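Local coordinates for protein Cow rumen GH26 endo-mannanase (Metagenome, PDB 6UEH) that hydrolyses internal beta-1,4 linkages of mannans, probably including galactomannan, with a family 26 glycoside hydrolase domain, at residues K152-L157 against K303-I307; L296-Q300 against Y352-L357; N429-P433 against K460-K464. All blocks are in the same frame, centred on the assembly; numbering follows the deposited sequence.

In the fold
All three contacts lie in the glycoside hydrolase family 26 domain, a (beta/alpha)8 barrel. Interactions 1 and 2 touch, their centres about 10 Å apart. Val-304 N lies 2.8 Å from Leu-299 O and Asn-356 ND2 lies 3.0 Å from Val-304 O, both probable hydrogen bonds. Both contacts sit where chain enters barrel strands 306-309 and 357-362, at the N-terminal end of the barrel. Interaction 3 follows strand 423-429 at the other end. Its centre is about 29 Å from that of interaction 1 and 34 Å from that of interaction 2. In TIM-barrel hydrolases the C-terminal strand ends carry the active site, so interaction 3 is probably on the catalytic side. The calcium ion belongs to the CBM6 region.

Interaction 1 of 3, residues K152-L157 against K303-I307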
loop_
_atom_site.group_PDB
_atom_site.type_symbol
_atom_site.label_atom_id
_atom_site.label_comp_id
_atom_site.label_asym_id
_atom_site.label_seq_id
_atom_site.Cartn_x
_atom_site.Cartn_y
_atom_site.Cartn_z
ATOM N N LYS A 152 -24.517 10.918 -0.930
ATOM C CA LYS A 152 -23.999 11.966 -0.057
ATOM C C LYS A 152 -23.212 11.366 1.109
ATOM O O LYS A 152 -22.215 11.937 1.545
ATOM C CB LYS A 152 -25.131 12.865 0.456
ATOM C CG LYS A 152 -26.207 12.165 1.272
ATOM C CD LYS A 152 -27.289 13.154 1.689
ATOM C CE LYS A 152 -28.273 12.539 2.675
ATOM N NZ LYS A 152 -28.998 11.372 2.100
ATOM N N GLU A 153 -23.642 10.204 1.591
ATOM C CA GLU A 153 -22.949 9.542 2.691
ATOM C C GLU A 153 -21.550 9.100 2.273
ATOM O O GLU A 153 -20.598 9.237 3.039
ATOM C CB GLU A 153 -23.748 8.339 3.199
ATOM C CG GLU A 153 -25.060 8.697 3.889
ATOM C CD GLU A 153 -26.176 9.005 2.911
ATOM O OE1 GLU A 153 -26.042 8.658 1.719
ATOM O OE2 GLU A 153 -27.191 9.595 3.335
ATOM N N ALA A 154 -21.430 8.575 1.057
ATOM C CA ALA A 154 -20.139 8.129 0.539
ATOM C C ALA A 154 -19.170 9.295 0.362
ATOM O O ALA A 154 -18.007 9.215 0.761
ATOM C CB ALA A 154 -20.325 7.394 -0.782
ATOM N N GLN A 155 -19.655 10.378 -0.236
ATOM C CA GLN A 155 -18.820 11.544 -0.489
ATOM C C GLN A 155 -18.408 12.226 0.814
ATOM O O GLN A 155 -17.274 12.690 0.951
ATOM C CB GLN A 155 -19.546 12.536 -1.401
ATOM C CG GLN A 155 -18.690 13.723 -1.817
ATOM C CD GLN A 155 -17.416 13.300 -2.524
ATOM O OE1 GLN A 155 -17.443 12.893 -3.685
ATOM N NE2 GLN A 155 -16.292 13.387 -1.820
ATOM N N LYS A 156 -19.327 12.278 1.774
ATOM C CA LYS A 156 -19.024 12.862 3.077
ATOM C C LYS A 156 -17.986 12.030 3.829
ATOM O O LYS A 156 -17.113 12.581 4.501
ATOM C CB LYS A 156 -20.298 13.013 3.910
ATOM C CG LYS A 156 -21.145 14.212 3.501
ATOM C CD LYS A 156 -22.592 14.081 3.955
ATOM C CE LYS A 156 -22.721 14.113 5.461
ATOM N NZ LYS A 156 -24.154 14.046 5.878
ATOM N N LEU A 157 -18.077 10.708 3.712
ATOM C CA LEU A 157 -17.079 9.828 4.320
ATOM C C LEU A 157 -15.703 10.053 3.691
ATOM O O LEU A 157 -14.710 10.209 4.400
ATOM C CB LEU A 157 -17.489 8.357 4.188
ATOM C CG LEU A 157 -16.452 7.308 4.609
ATOM C CD1 LEU A 157 -15.935 7.562 6.022
ATOM C CD2 LEU A 157 -17.035 5.901 4.500
ATOM N N LYS A 303 -28.696 3.821 3.666
ATOM C CA LYS A 303 -27.773 4.956 3.590
ATOM C C LYS A 303 -26.439 4.673 4.276
ATOM O O LYS A 303 -25.916 5.512 5.012
ATOM C CB LYS A 303 -28.416 6.209 4.194
ATOM C CG LYS A 303 -29.673 6.659 3.471
ATOM C CD LYS A 303 -30.227 7.943 4.063
ATOM C CE LYS A 303 -31.430 8.432 3.270
ATOM N NZ LYS A 303 -31.084 8.643 1.833
ATOM N N VAL A 304 -25.894 3.488 4.023
ATOM C CA VAL A 304 -24.613 3.097 4.594
ATOM C C VAL A 304 -23.521 3.085 3.530
ATOM O O VAL A 304 -23.584 2.306 2.578
ATOM C CB VAL A 304 -24.680 1.705 5.251
ATOM C CG1 VAL A 304 -23.306 1.293 5.749
ATOM C CG2 VAL A 304 -25.687 1.704 6.392
ATOM N N PRO A 305 -22.522 3.965 3.687
ATOM C CA PRO A 305 -21.357 4.000 2.801
ATOM C C PRO A 305 -20.378 2.889 3.160
ATOM O O PRO A 305 -20.370 2.430 4.302
ATOM C CB PRO A 305 -20.756 5.378 3.071
ATOM C CG PRO A 305 -21.101 5.638 4.498
ATOM C CD PRO A 305 -22.461 5.019 4.715
ATOM N N LEU A 306 -19.563 2.471 2.197
ATOM C CA LEU A 306 -18.645 1.358 2.405
ATOM C C LEU A 306 -17.335 1.555 1.646
ATOM O O LEU A 306 -17.341 1.854 0.454
ATOM C CB LEU A 306 -19.305 0.042 1.971
ATOM C CG LEU A 306 -18.492 -1.247 2.099
ATOM C CD1 LEU A 306 -18.273 -1.601 3.566
ATOM C CD2 LEU A 306 -19.176 -2.388 1.356
ATOM N N ILE A 307 -16.213 1.391 2.337
ATOM C CA ILE A 307 -14.926 1.311 1.654
ATOM C C ILE A 307 -14.812 -0.092 1.067
ATOM O O ILE A 307 -14.432 -1.040 1.756
ATOM C CB ILE A 307 -13.744 1.605 2.596
ATOM C CG1 ILE A 307 -13.925 2.974 3.260
ATOM C CG2 ILE A 307 -12.424 1.544 1.833
ATOM C CD1 ILE A 307 -12.914 3.276 4.343
#
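Ala-154 of helix 152-164 comes closest to Pro-305, just ahead of strand 306-309, with their CA atoms 4.9 Å apart. Two residues earlier, Lys-303 has positive phi (58°) and is the C-prime residue of the Schellman motif that ends helix 280-301. The chain then runs into the strand, alongside helix 152-164.

The Pro-305 ring is the centre of the apolar part. Its CB lies 3.8 Å from Ala-154 CA, and its CD lies 3.9 Å from Glu-153 CB. Leu-157 brings its CD2 branch to Pro-305 CB at 4.0 Å. The same branch points on to Ile-307 CG1. Leu-157 also touches Ile-234 and Ile-358 on two further barrel strands, so the helix lies across the N-terminal end of the barrel.

The solvent-facing edge is polar. The Lys-303 chain runs across the Glu-153 carboxylate, with its CD 3.5 Å from OE2. Lys-152 has CG between its backbone N and carbonyl carbon (chi1 60°), and a bend at chi4 (-61°) turns NZ to Glu-153. There NZ forms a salt bridge with OE2 at 2.8 Å, on the syn side. Lys-303 NZ stands 4.3 Å from the same OE2, beyond a salt bridge, and 3.4 Å from Lys-152 NZ, two donors of like charge with no bond between them. Both ammonium groups gather beside one carboxylate, whose negative charge probably offsets their closeness and is likely stabilised by them.

Interaction 2 of 3, residues L296-Q300 against Y352-L357; sequences LQRLQ and YDLHNL
The side-chain amide of Gln-300 meets the backbone of 352-357 with its edge. His-355 N donates to OE1 at 2.8 Å, nearly straight (168°) and in the carbonyl plane of the glutamine. NE2 donates to Asp-353 O at 3.0 Å, and that oxygen lies in the amide plane. The Gln-300 side chain is extended, with CG opposite the backbone N (chi1 -179°), which carries the amide out to the loop. The two bonds fix its rotation. The His-355 ring is also met at an edge: NE2 donates to Asp-353 OD1 at 2.6 Å, in the ring plane but from above the carboxylate plane. Asp-147 takes the ND1 side.

This loop joins helix 334-351 to strand 357-362, an alpha-to-beta turn of the TIM barrel, and it rests on the C-terminal turns of helix 280-301. With a leucine in place of Gln-300, His-355 N would probably lose its acceptor and Asp-353 O this donor, leaving the loop less firmly tied to the helix.

Asn-356 lays its side-chain amide beside Gln-300 CB, with CG 3.7 Å away, while its ND2 donates to Val-304 O. Leu-354 wedges against the helix, its CD1 3.8 Å from Leu-296 CB. Leu-296 CD1 meets Leu-357 CD1 at 4.1 Å, the side chains at about a right angle. Gln-297 OE1 accepts from a water that also donates to Tyr-352 O, while Gln-297 NE2 hydrogen-bonds to Asp-301.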
loop_
_atom_site.group_PDB
_atom_site.type_symbol
_atom_site.label_atom_id
_atom_site.label_comp_id
_atom_site.label_asym_id
_atom_site.label_seq_id
_atom_site.Cartn_x
_atom_site.Cartn_y
_atom_site.Cartn_z
ATOM N N LEU A 296 -25.149 -5.157 -1.136
ATOM C CA LEU A 296 -24.700 -3.770 -1.207
ATOM C C LEU A 296 -25.877 -2.812 -1.354
ATOM O O LEU A 296 -25.821 -1.674 -0.884
ATOM C CB LEU A 296 -23.719 -3.583 -2.366
ATOM C CG LEU A 296 -22.411 -4.366 -2.216
ATOM C CD1 LEU A 296 -21.490 -4.128 -3.407
ATOM C CD2 LEU A 296 -21.722 -3.991 -0.908
ATOM N N GLN A 297 -26.936 -3.282 -2.005
ATOM C CA GLN A 297 -28.145 -2.487 -2.183
ATOM C C GLN A 297 -28.841 -2.255 -0.848
ATOM O O GLN A 297 -29.368 -1.172 -0.594
ATOM C CB GLN A 297 -29.102 -3.167 -3.166
ATOM C CG GLN A 297 -30.389 -2.392 -3.408
ATOM C CD GLN A 297 -30.147 -1.060 -4.092
ATOM O OE1 GLN A 297 -29.480 -0.995 -5.126
ATOM N NE2 GLN A 297 -30.684 0.014 -3.516
ATOM N N ARG A 298 -28.843 -3.279 0.001
ATOM C CA ARG A 298 -29.407 -3.160 1.343
ATOM C C ARG A 298 -28.686 -2.050 2.113
ATOM O O ARG A 298 -29.317 -1.240 2.795
ATOM C CB ARG A 298 -29.303 -4.487 2.097
ATOM C CG ARG A 298 -30.063 -5.645 1.465
ATOM C CD ARG A 298 -29.783 -6.938 2.216
ATOM N NE ARG A 298 -30.289 -6.883 3.585
ATOM C CZ ARG A 298 -29.834 -7.636 4.578
ATOM N NH1 ARG A 298 -28.850 -8.493 4.359
ATOM N NH2 ARG A 298 -30.356 -7.531 5.792
ATOM N N LEU A 299 -27.361 -2.015 1.982
ATOM C CA LEU A 299 -26.559 -0.958 2.591
ATOM C C LEU A 299 -26.959 0.399 2.029
ATOM O O LEU A 299 -27.162 1.349 2.780
ATOM C CB LEU A 299 -25.064 -1.201 2.366
ATOM C CG LEU A 299 -24.458 -2.427 3.050
ATOM C CD1 LEU A 299 -22.954 -2.479 2.813
ATOM C CD2 LEU A 299 -24.772 -2.418 4.535
ATOM N N GLN A 300 -27.079 0.486 0.706
ATOM C CA GLN A 300 -27.463 1.743 0.070
ATOM C C GLN A 300 -28.863 2.168 0.506
ATOM O O GLN A 300 -29.112 3.352 0.745
ATOM C CB GLN A 300 -27.391 1.632 -1.456
ATOM C CG GLN A 300 -27.770 2.926 -2.175
ATOM C CD GLN A 300 -27.277 2.978 -3.614
ATOM O OE1 GLN A 300 -26.160 3.420 -3.883
ATOM N NE2 GLN A 300 -28.116 2.534 -4.545
ATOM N N TYR A 352 -26.619 -2.023 -11.569
ATOM C CA TYR A 352 -27.218 -2.196 -10.248
ATOM C C TYR A 352 -27.415 -0.872 -9.512
ATOM O O TYR A 352 -27.931 -0.853 -8.394
ATOM C CB TYR A 352 -26.374 -3.150 -9.406
ATOM C CG TYR A 352 -26.476 -4.586 -9.867
ATOM C CD1 TYR A 352 -27.585 -5.359 -9.546
ATOM C CD2 TYR A 352 -25.475 -5.165 -10.636
ATOM C CE1 TYR A 352 -27.691 -6.672 -9.972
ATOM C CE2 TYR A 352 -25.572 -6.478 -11.066
ATOM C CZ TYR A 352 -26.681 -7.226 -10.731
ATOM O OH TYR A 352 -26.783 -8.533 -11.154
ATOM N N ASP A 353 -27.004 0.221 -10.149
ATOM C CA ASP A 353 -27.234 1.575 -9.642
ATOM C C ASP A 353 -26.714 1.765 -8.214
ATOM O O ASP A 353 -27.345 2.433 -7.393
ATOM C CB ASP A 353 -28.728 1.915 -9.710
ATOM C CG ASP A 353 -28.987 3.412 -9.761
ATOM O OD1 ASP A 353 -28.101 4.157 -10.232
ATOM O OD2 ASP A 353 -30.082 3.842 -9.336
ATOM N N LEU A 354 -25.561 1.173 -7.927
ATOM C CA LEU A 354 -24.930 1.308 -6.619
ATOM C C LEU A 354 -23.902 2.438 -6.628
ATOM O O LEU A 354 -22.996 2.457 -7.457
ATOM C CB LEU A 354 -24.276 -0.012 -6.210
ATOM C CG LEU A 354 -25.251 -1.153 -5.913
ATOM C CD1 LEU A 354 -24.535 -2.494 -5.896
ATOM C CD2 LEU A 354 -25.946 -0.906 -4.584
ATOM N N HIS A 355 -24.045 3.380 -5.702
ATOM C CA HIS A 355 -23.188 4.561 -5.694
ATOM C C HIS A 355 -22.698 4.912 -4.293
ATOM O O HIS A 355 -22.153 5.992 -4.071
ATOM C CB HIS A 355 -23.932 5.752 -6.300
ATOM C CG HIS A 355 -24.535 5.464 -7.640
ATOM N ND1 HIS A 355 -23.779 5.342 -8.785
ATOM C CD2 HIS A 355 -25.821 5.260 -8.015
ATOM C CE1 HIS A 355 -24.572 5.082 -9.809
ATOM N NE2 HIS A 355 -25.817 5.025 -9.368
ATOM N N ASN A 356 -22.890 3.988 -3.357
ATOM C CA ASN A 356 -22.516 4.205 -1.964
ATOM C C ASN A 356 -21.133 3.652 -1.642
ATOM O O ASN A 356 -20.782 3.485 -0.476
ATOM C CB ASN A 356 -23.550 3.565 -1.037
ATOM C CG ASN A 356 -23.680 2.066 -1.260
ATOM O OD1 ASN A 356 -23.548 1.583 -2.385
ATOM N ND2 ASN A 356 -23.937 1.325 -0.187
ATOM N N LEU A 357 -20.353 3.374 -2.679
ATOM C CA LEU A 357 -19.088 2.670 -2.513
ATOM C C LEU A 357 -17.877 3.571 -2.701
ATOM O O LEU A 357 -17.838 4.404 -3.607
ATOM C CB LEU A 357 -19.004 1.503 -3.498
ATOM C CG LEU A 357 -20.191 0.540 -3.511
ATOM C CD1 LEU A 357 -20.001 -0.526 -4.583
ATOM C CD2 LEU A 357 -20.384 -0.094 -2.136
HETATM O O HOH W 1 -30.051 1.029 -6.702
HETATM O O HOH W 2 -29.080 -2.872 -6.827
#

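Interaction 3 of 3, residues N429-P433 against K460-K464; sequences NDSIP and KNNAK
In the loop after barrel strand 423-429, Asp-430, Ser-431 and Ile-432 meet Asn-461 and Asn-462 of the loop leading into helix 464-471. The Asn-462 amide grips the backbone of the first loop with both its ends. OD1 accepts from Ile-432 N at 2.7 Å, almost straight (172°), in the carbonyl plane and on a lone pair. ND2 donates to Asp-430 O at 2.9 Å, a more bent bond that comes from above the carbonyl plane. Asn-429 ND2 reaches the same Asp-430 O at 3.2 Å from the opposite face, so two amides hold this one oxygen. Phe-455 O is a further acceptor for Asn-462 ND2.

Ser-431 gives the third bond across. Its OG lies beside its own backbone N (chi1 -69°) and donates to Asn-461 O at 2.5 Å, in the carbonyl plane on a lone pair. Asn-403 N donates to that OG. Ile-432 crosses Asn-462 at about a right angle, with CG1 3.4 Å from OD1. The Asp-430 carboxylate takes no part in the bonds across: OD1 accepts from Ser-431 N at 2.7 Å, and OD2 hydrogen-bonds to Thr-390.

Side-chain amides and a hydroxyl thus meet Asp-430 O, Ile-432 N and Asn-461 O, backbone atoms of buried residues without regular structure. The first loop is a beta-to-alpha loop at the C-terminal end of a TIM-barrel strand, the end that bears the active site in such hydrolases.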
loop_
_atom_site.group_PDB
_atom_site.type_symbol
_atom_site.label_atom_id
_atom_site.label_comp_id
_atom_site.label_asym_id
_atom_site.label_seq_id
_atom_site.Cartn_x
_atom_site.Cartn_y
_atom_site.Cartn_z
ATOM N N ASN A 429 -2.623 -5.874 7.346
ATOM C CA ASN A 429 -1.271 -6.066 7.852
ATOM C C ASN A 429 -1.198 -7.154 8.913
ATOM O O ASN A 429 -2.220 -7.571 9.464
ATOM C CB ASN A 429 -0.702 -4.755 8.418
ATOM C CG ASN A 429 -1.668 -4.042 9.355
ATOM O OD1 ASN A 429 -2.313 -3.059 8.977
ATOM N ND2 ASN A 429 -1.767 -4.530 10.586
ATOM N N ASP A 430 0.010 -7.644 9.177
ATOM C CA ASP A 430 0.229 -8.390 10.403
ATOM C C ASP A 430 0.549 -7.353 11.466
ATOM O O ASP A 430 -0.351 -6.874 12.151
ATOM C CB ASP A 430 1.335 -9.457 10.262
ATOM C CG ASP A 430 2.479 -9.026 9.358
ATOM O OD1 ASP A 430 2.700 -7.810 9.189
ATOM O OD2 ASP A 430 3.168 -9.922 8.821
ATOM N N SER A 431 1.819 -6.973 11.571
ATOM C CA SER A 431 2.217 -5.947 12.523
ATOM C C SER A 431 1.722 -4.563 12.113
ATOM O O SER A 431 1.833 -4.171 10.953
ATOM C CB SER A 431 3.743 -5.913 12.679
ATOM O OG SER A 431 4.223 -7.079 13.326
ATOM N N ILE A 432 1.163 -3.831 13.071
ATOM C CA ILE A 432 0.942 -2.399 12.894
ATOM C C ILE A 432 2.282 -1.704 13.088
ATOM O O ILE A 432 2.980 -1.983 14.063
ATOM C CB ILE A 432 -0.078 -1.839 13.899
ATOM C CG1 ILE A 432 -1.390 -2.624 13.838
ATOM C CG2 ILE A 432 -0.318 -0.353 13.655
ATOM C CD1 ILE A 432 -2.295 -2.362 15.018
ATOM N N PRO A 433 2.654 -0.804 12.163
ATOM C CA PRO A 433 3.917 -0.074 12.324
ATOM C C PRO A 433 3.981 0.688 13.648
ATOM O O PRO A 433 2.938 1.035 14.208
ATOM C CB PRO A 433 3.919 0.894 11.137
ATOM C CG PRO A 433 3.055 0.235 10.113
ATOM C CD PRO A 433 1.985 -0.483 10.890
ATOM N N LYS A 460 3.299 -11.916 18.879
ATOM C CA LYS A 460 4.366 -12.073 17.893
ATOM C C LYS A 460 4.077 -11.190 16.683
ATOM O O LYS A 460 4.980 -10.842 15.925
ATOM C CB LYS A 460 4.516 -13.533 17.460
ATOM C CG LYS A 460 3.422 -14.022 16.524
ATOM C CD LYS A 460 3.641 -15.471 16.129
ATOM C CE LYS A 460 2.518 -15.970 15.233
ATOM N NZ LYS A 460 2.665 -17.418 14.923
ATOM N N ASN A 461 2.807 -10.834 16.511
ATOM C CA ASN A 461 2.390 -9.944 15.436
ATOM C C ASN A 461 2.228 -8.510 15.923
ATOM O O ASN A 461 2.736 -7.573 15.307
ATOM C CB ASN A 461 1.084 -10.438 14.816
ATOM C CG ASN A 461 1.278 -11.675 13.968
ATOM O OD1 ASN A 461 2.176 -11.728 13.127
ATOM N ND2 ASN A 461 0.445 -12.686 14.193
ATOM N N ASN A 462 1.508 -8.342 17.027
ATOM C CA ASN A 462 1.354 -7.028 17.643
ATOM C C ASN A 462 1.508 -7.109 19.157
ATOM O O ASN A 462 0.674 -7.700 19.843
ATOM C CB ASN A 462 -0.004 -6.412 17.286
ATOM C CG ASN A 462 -0.058 -5.899 15.857
ATOM O OD1 ASN A 462 0.514 -4.855 15.538
ATOM N ND2 ASN A 462 -0.755 -6.627 14.991
ATOM N N ALA A 463 2.584 -6.519 19.669
ATOM C CA ALA A 463 2.843 -6.507 21.105
ATOM C C ALA A 463 1.817 -5.642 21.824
ATOM O O ALA A 463 1.360 -4.635 21.286
ATOM C CB ALA A 463 4.252 -6.008 21.388
ATOM N N LYS A 464 1.467 -6.033 23.046
ATOM C CA LYS A 464 0.482 -5.292 23.828
ATOM C C LYS A 464 0.932 -3.860 24.118
ATOM O O LYS A 464 0.124 -2.934 24.076
ATOM C CB LYS A 464 0.182 -6.021 25.139
ATOM C CG LYS A 464 -0.588 -7.320 24.959
ATOM C CD LYS A 464 -0.872 -7.982 26.295
ATOM C CE LYS A 464 -1.656 -9.271 26.120
ATOM N NZ LYS A 464 -1.923 -9.924 27.431
HETATM O O HOH W 3 2.509 -3.030 16.453
#